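Local coordinates for probable quinone reductase Qor (NADPH:quinone reductase) (Zeta-crystallin homolog protein) (PDB 4RVU) that binds NADPH and probably catalyses the transfer of electrons from it to quinone substrates, as a zeta-crystallin-like quinone reductase, at residues L136-Y141 / Q218-D222. Coordinates in Å, arbitrary orientation, origin at the centre of the assembly. Residues are numbered along the deposited sequence.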
# COMPACT_ATOMS: atom_id res chain seq x y z
N LEU A 136 -0.26 -13.70 1.05
CA LEU A 136 0.18 -12.85 -0.06
C LEU A 136 -0.82 -12.88 -1.21
O LEU A 136 -1.13 -11.84 -1.80
CB LEU A 136 1.58 -13.25 -0.54
CG LEU A 136 2.77 -12.82 0.33
CD1 LEU A 136 4.09 -13.45 -0.16
CD2 LEU A 136 2.89 -11.30 0.42
N LEU A 137 -1.34 -14.08 -1.53
CA LEU A 137 -2.23 -14.29 -2.67
C LEU A 137 -3.70 -14.08 -2.36
O LEU A 137 -4.50 -13.87 -3.27
CB LEU A 137 -2.06 -15.70 -3.22
CG LEU A 137 -0.72 -16.01 -3.87
CD1 LEU A 137 -0.61 -17.50 -4.12
CD2 LEU A 137 -0.60 -15.25 -5.18
N LYS A 138 -4.07 -14.17 -1.09
CA LYS A 138 -5.49 -14.11 -0.73
C LYS A 138 -5.87 -12.84 0.02
O LYS A 138 -7.04 -12.46 0.04
CB LYS A 138 -5.89 -15.34 0.11
CG LYS A 138 -5.82 -16.67 -0.64
CD LYS A 138 -7.03 -16.84 -1.55
CE LYS A 138 -6.98 -18.16 -2.32
NZ LYS A 138 -6.99 -19.33 -1.44
N SER A 139 -4.89 -12.18 0.64
CA SER A 139 -5.15 -11.06 1.55
C SER A 139 -4.42 -9.77 1.19
O SER A 139 -5.04 -8.70 1.12
CB SER A 139 -4.81 -11.45 3.00
OG SER A 139 -5.59 -12.56 3.42
N VAL A 140 -3.12 -9.86 0.98
CA VAL A 140 -2.34 -8.66 0.62
C VAL A 140 -2.74 -8.12 -0.75
O VAL A 140 -3.08 -6.93 -0.90
CB VAL A 140 -0.82 -8.92 0.72
CG1 VAL A 140 -0.05 -7.77 0.08
CG2 VAL A 140 -0.41 -9.09 2.18
N TYR A 141 -2.70 -8.97 -1.76
CA TYR A 141 -3.31 -8.67 -3.04
C TYR A 141 -4.09 -9.91 -3.46
O TYR A 141 -3.49 -10.93 -3.77
CB TYR A 141 -2.28 -8.29 -4.12
CG TYR A 141 -2.97 -8.18 -5.47
CD1 TYR A 141 -3.80 -7.11 -5.74
CD2 TYR A 141 -2.86 -9.18 -6.41
CE1 TYR A 141 -4.49 -7.01 -6.96
CE2 TYR A 141 -3.53 -9.11 -7.62
CZ TYR A 141 -4.34 -8.02 -7.88
OH TYR A 141 -5.01 -7.95 -9.08
N GLN A 218 -0.24 -6.89 -12.27
CA GLN A 218 -1.21 -6.43 -11.27
C GLN A 218 -0.60 -6.38 -9.87
O GLN A 218 -1.07 -5.62 -9.00
CB GLN A 218 -2.47 -7.31 -11.27
CG GLN A 218 -3.50 -6.89 -12.32
CD GLN A 218 -3.05 -7.17 -13.73
OE1 GLN A 218 -2.59 -8.27 -14.05
NE2 GLN A 218 -3.15 -6.15 -14.60
N ALA A 219 0.43 -7.20 -9.63
CA ALA A 219 1.12 -7.21 -8.35
C ALA A 219 2.54 -7.74 -8.51
O ALA A 219 2.80 -8.58 -9.37
CB ALA A 219 0.36 -8.06 -7.35
N VAL A 220 3.45 -7.25 -7.68
CA VAL A 220 4.78 -7.85 -7.59
C VAL A 220 4.94 -8.42 -6.20
O VAL A 220 4.67 -7.74 -5.21
CB VAL A 220 5.89 -6.81 -7.78
CG1 VAL A 220 7.26 -7.45 -7.53
CG2 VAL A 220 5.82 -6.21 -9.18
N TYR A 221 5.37 -9.68 -6.11
CA TYR A 221 5.74 -10.25 -4.83
C TYR A 221 7.25 -10.28 -4.75
O TYR A 221 7.90 -11.11 -5.40
CB TYR A 221 5.13 -11.65 -4.69
CG TYR A 221 3.61 -11.60 -4.67
CD1 TYR A 221 2.93 -11.16 -3.54
CD2 TYR A 221 2.87 -11.98 -5.78
CE1 TYR A 221 1.53 -11.10 -3.51
CE2 TYR A 221 1.47 -11.94 -5.76
CZ TYR A 221 0.82 -11.50 -4.63
OH TYR A 221 -0.56 -11.47 -4.63
N ASP A 222 7.81 -9.35 -3.98
CA ASP A 222 9.26 -9.14 -3.92
C ASP A 222 9.81 -9.55 -2.56
O ASP A 222 9.59 -8.87 -1.55
CB ASP A 222 9.60 -7.68 -4.25
CG ASP A 222 11.10 -7.40 -4.34
OD1 ASP A 222 11.89 -8.01 -3.58
OD2 ASP A 222 11.49 -6.55 -5.16
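Y221 reaches from its strand to the last turn of the helix, its ring lying along L136, with CB of L136 3.7 Å from CE1 of Y221, and beside L137, whose CD2 is 3.9 Å from CE2 of Y221. At the tip, OH of Y221 donates a hydrogen bond of 2.9 Å to O of L136, meeting it near the plane of the ring. That same carbonyl takes N of Y141 at 3.3 Å in a wide, pi-type turn, so Y221 gives it a second donor at the end of the helix. Y141 is the first residue to leave helical geometry, and O of Y141 also lies 3.1 Å from OH of Y221. The Y141 side chain then runs beside Q218 and A219: CD2 of Y141 sits 3.5 Å from CB of A219, O of Q218 lies over one face of the ring, and OH of Y141 comes within 3.4 Å of CB of Q218. The strand, 217-222, is an inner one of the six-stranded parallel sheet of the Rossmann-type, NADPH-binding domain, paired with 148-151 and 240-244; the C-terminal end of helix 120-140, with Y141 just beyond it, packs against this sheet through two tyrosines, one from each segment, whose long axes run nearly at right angles. Helix 157-168 covers L136 and L137 with L162. Near strand 148-151, OH of Y141 hydrogen-bonds to D147 and OE1 of Q218 to the backbone amide of T148. Toward the cofactor, L136 touches the NADPH-binding residues Y135 and F245, its side chain about 7 Å from the bound NADPH at nearest atoms.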